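Local coordinates for Rev protein (Borrelia burgdorferi, PDB 5EQZ) that is of unknown molecular function but is a plasmid-encoded, largely helical member of the Borrelia Rev family and probably a lipoprotein, at residues L24-D29 against G33-Y38. Numbering follows the deposited sequence.
Sequences LALVND and GKFKDY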
ATOM      1  N   LEU A  24       5.007  10.190   3.497  1.00 19.39           N
ATOM      2  CA  LEU A  24       3.976  11.062   2.946  1.00 22.25           C
ATOM      3  C   LEU A  24       3.820  10.900   1.437  1.00 20.97           C
ATOM      4  O   LEU A  24       2.783  11.299   0.898  1.00 23.68           O
ATOM      5  CB  LEU A  24       4.287  12.525   3.280  1.00 23.81           C
ATOM      6  CG  LEU A  24       4.167  12.908   4.757  1.00 25.87           C
ATOM      7  CD1 LEU A  24       4.581  14.366   4.948  1.00 27.68           C
ATOM      8  CD2 LEU A  24       2.756  12.658   5.289  1.00 25.79           C
ATOM      9  N   ALA A  25       4.812  10.331   0.755  1.00 20.78           N
ATOM     10  CA  ALA A  25       4.744  10.077  -0.689  1.00 19.27           C
ATOM     11  C   ALA A  25       4.126   8.728  -1.037  1.00 22.46           C
ATOM     12  O   ALA A  25       3.934   8.443  -2.236  1.00 23.22           O
ATOM     13  CB  ALA A  25       6.141  10.155  -1.313  1.00 20.80           C
ATOM     14  N   LEU A  26       3.831   7.899  -0.040  1.00 20.42           N
ATOM     15  CA  LEU A  26       3.105   6.657  -0.274  1.00 20.17           C
ATOM     16  C   LEU A  26       1.755   6.964  -0.912  1.00 22.08           C
ATOM     17  O   LEU A  26       1.070   7.924  -0.534  1.00 21.51           O
ATOM     18  CB  LEU A  26       2.901   5.910   1.047  1.00 22.26           C
ATOM     19  CG  LEU A  26       4.105   5.192   1.658  1.00 23.24           C
ATOM     20  CD1 LEU A  26       3.800   4.766   3.105  1.00 22.34           C
ATOM     21  CD2 LEU A  26       4.539   4.005   0.822  1.00 23.42           C
ATOM     22  N   VAL A  27       1.367   6.149  -1.897  1.00 21.83           N
ATOM     23  CA  VAL A  27       0.069   6.261  -2.535  1.00 21.36           C
ATOM     24  C   VAL A  27      -0.515   4.864  -2.677  1.00 22.06           C
ATOM     25  O   VAL A  27       0.117   3.865  -2.328  1.00 22.27           O
ATOM     26  CB  VAL A  27       0.159   6.977  -3.899  1.00 26.29           C
ATOM     27  CG1 VAL A  27       0.417   8.464  -3.680  1.00 26.24           C
ATOM     28  CG2 VAL A  27       1.274   6.373  -4.751  1.00 25.68           C
ATOM     29  N   ASN A  28      -1.754   4.784  -3.180  1.00 21.10           N
ATOM     30  CA  ASN A  28      -2.441   3.495  -3.190  1.00 20.81           C
ATOM     31  C   ASN A  28      -1.884   2.527  -4.235  1.00 21.17           C
ATOM     32  O   ASN A  28      -2.191   1.334  -4.168  1.00 22.82           O
ATOM     33  CB  ASN A  28      -3.946   3.687  -3.409  1.00 26.14           C
ATOM     34  CG  ASN A  28      -4.639   4.275  -2.201  1.00 25.99           C
ATOM     35  OD1 ASN A  28      -4.154   4.158  -1.075  1.00 24.83           O
ATOM     36  ND2 ASN A  28      -5.785   4.913  -2.427  1.00 25.94           N
ATOM     37  N   ASP A  29      -1.092   2.985  -5.199  1.00 22.89           N
ATOM     38  CA  ASP A  29      -0.418   2.027  -6.069  1.00 23.26           C
ATOM     39  C   ASP A  29       1.050   1.824  -5.692  1.00 20.81           C
ATOM     40  O   ASP A  29       1.777   1.147  -6.414  1.00 23.95           O
ATOM     41  CB  ASP A  29      -0.591   2.398  -7.559  1.00 29.56           C
ATOM     42  CG  ASP A  29       0.206   3.625  -7.997  1.00 33.75           C
ATOM     43  OD1 ASP A  29       0.738   4.389  -7.173  1.00 32.21           O
ATOM     44  OD2 ASP A  29       0.305   3.821  -9.221  1.00 36.45           O
ATOM     45  N   GLY A  33       5.787  -3.927  -0.633  1.00 36.74           N
ATOM     46  CA  GLY A  33       7.135  -3.933  -0.092  1.00 36.12           C
ATOM     47  C   GLY A  33       7.595  -2.575   0.403  1.00 33.17           C
ATOM     48  O   GLY A  33       8.349  -2.490   1.375  1.00 34.18           O
ATOM     49  N   LYS A  34       7.159  -1.495  -0.254  1.00 30.63           N
ATOM     50  CA  LYS A  34       7.509  -0.158   0.229  1.00 33.52           C
ATOM     51  C   LYS A  34       6.848   0.141   1.568  1.00 29.45           C
ATOM     52  O   LYS A  34       7.451   0.795   2.437  1.00 24.07           O
ATOM     53  CB  LYS A  34       7.119   0.902  -0.802  1.00 37.49           C
ATOM     54  CG  LYS A  34       8.134   1.086  -1.916  1.00 42.39           C
ATOM     55  CD  LYS A  34       8.507   2.549  -2.090  1.00 44.91           C
ATOM     56  CE  LYS A  34       7.355   3.347  -2.676  1.00 48.35           C
ATOM     57  NZ  LYS A  34       7.834   4.581  -3.373  1.00 49.73           N
ATOM     58  N   PHE A  35       5.605  -0.309   1.751  1.00 28.54           N
ATOM     59  CA  PHE A  35       4.939  -0.118   3.038  1.00 25.10           C
ATOM     60  C   PHE A  35       5.663  -0.867   4.147  1.00 30.42           C
ATOM     61  O   PHE A  35       5.938  -0.302   5.212  1.00 28.23           O
ATOM     62  CB  PHE A  35       3.484  -0.572   2.969  1.00 25.29           C
ATOM     63  CG  PHE A  35       2.572   0.408   2.314  1.00 24.30           C
ATOM     64  CD1 PHE A  35       2.370   0.371   0.934  1.00 23.80           C
ATOM     65  CD2 PHE A  35       1.902   1.363   3.071  1.00 21.71           C
ATOM     66  CE1 PHE A  35       1.519   1.272   0.325  1.00 23.11           C
ATOM     67  CE2 PHE A  35       1.053   2.279   2.465  1.00 22.02           C
ATOM     68  CZ  PHE A  35       0.855   2.231   1.100  1.00 22.38           C
ATOM     69  N   LYS A  36       5.967  -2.152   3.922  1.00 30.47           N
ATOM     70  CA  LYS A  36       6.625  -2.923   4.970  1.00 30.64           C
ATOM     71  C   LYS A  36       8.011  -2.382   5.259  1.00 29.78           C
ATOM     72  O   LYS A  36       8.447  -2.392   6.417  1.00 32.70           O
ATOM     73  CB  LYS A  36       6.703  -4.404   4.601  1.00 33.88           C
ATOM     74  CG  LYS A  36       7.039  -5.286   5.801  1.00 38.40           C
ATOM     75  CD  LYS A  36       7.511  -6.675   5.398  1.00 42.54           C
ATOM     76  CE  LYS A  36       8.168  -7.392   6.571  1.00 45.24           C
ATOM     77  NZ  LYS A  36       9.638  -7.184   6.593  1.00 44.05           N
ATOM     78  N   ASP A  37       8.705  -1.883   4.235  1.00 29.23           N
ATOM     79  CA  ASP A  37      10.033  -1.326   4.454  1.00 35.43           C
ATOM     80  C   ASP A  37       9.966  -0.087   5.341  1.00 32.47           C
ATOM     81  O   ASP A  37      10.750   0.047   6.288  1.00 30.64           O
ATOM     82  CB  ASP A  37      10.704  -1.000   3.119  1.00 42.29           C
ATOM     83  CG  ASP A  37      12.035  -0.289   3.294  1.00 50.65           C
ATOM     84  OD1 ASP A  37      12.880  -0.805   4.061  1.00 57.49           O
ATOM     85  OD2 ASP A  37      12.230   0.775   2.667  1.00 53.12           O
ATOM     86  N   TYR A  38       9.024   0.824   5.063  1.00 28.90           N
ATOM     87  CA  TYR A  38       8.887   2.014   5.905  1.00 25.74           C
ATOM     88  C   TYR A  38       8.397   1.647   7.297  1.00 26.30           C
ATOM     89  O   TYR A  38       8.832   2.246   8.290  1.00 28.24           O
ATOM     90  CB  TYR A  38       7.940   3.027   5.268  1.00 22.50           C
ATOM     91  CG  TYR A  38       8.434   3.618   3.959  1.00 22.96           C
ATOM     92  CD1 TYR A  38       7.555   4.273   3.111  1.00 22.01           C
ATOM     93  CD2 TYR A  38       9.768   3.523   3.570  1.00 23.75           C
ATOM     94  CE1 TYR A  38       7.985   4.815   1.911  1.00 25.50           C
ATOM     95  CE2 TYR A  38      10.209   4.063   2.360  1.00 27.08           C
ATOM     96  CZ  TYR A  38       9.302   4.702   1.537  1.00 28.17           C
ATOM     97  OH  TYR A  38       9.700   5.248   0.340  1.00 30.36           O
TER
HETATM   98  O   HOH W   1       5.807   6.444  -2.572  1.00 45.48           O
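Leu26 inserts its branched end between the rings of Phe35 and Tyr38, and this apolar wedge carries most of the contact between segment 24-29, in the connection after helix 10-24, and helix 32-48. The methyl CD2 sits over the centre of one Phe35 face in a CH-pi contact, 4.0 Å from the ring centroid and only 7° off the normal. The other methyl, CD1, packs on the same ring at CE2, 3.8 Å away. Tyr38, one helical turn on, receives both methyls and CG of the leucine; the closest approach is 3.7 Å, between Leu26 CD2 and Tyr38 CE1, with CG lying in plane at the ring edge. In Leu26, CG stands anti to the carbonyl carbon (chi1 -75°), which directs the branch from the loop backbone toward the helix. At the rim of the Phe35 ring, Val27 O approaches near the ring plane, 3.9 Å from CZ.

Polar contact across the pair is indirect. Lys34 touches Leu26 loosely through CB, 4.3 Å from CD2, and its NZ donates to a water at 2.9 Å that in turn donates a weak bond to Ala25 O. The loop backbone is also held from elsewhere: Lys71 NZ of helix 55-88 bonds to Leu24 O and Leu26 O, while Ser30 OG bonds to Val27 N. Tyr38 also packs against helix 10-24, and Phe35 reaches Leu141 of helix 122-142.

With no direct hydrogen bond between the two segments, cohesion here depends chiefly on burying Leu26 against two aromatic rings, joining the connection after helix 10-24 to the next helix of the bundle.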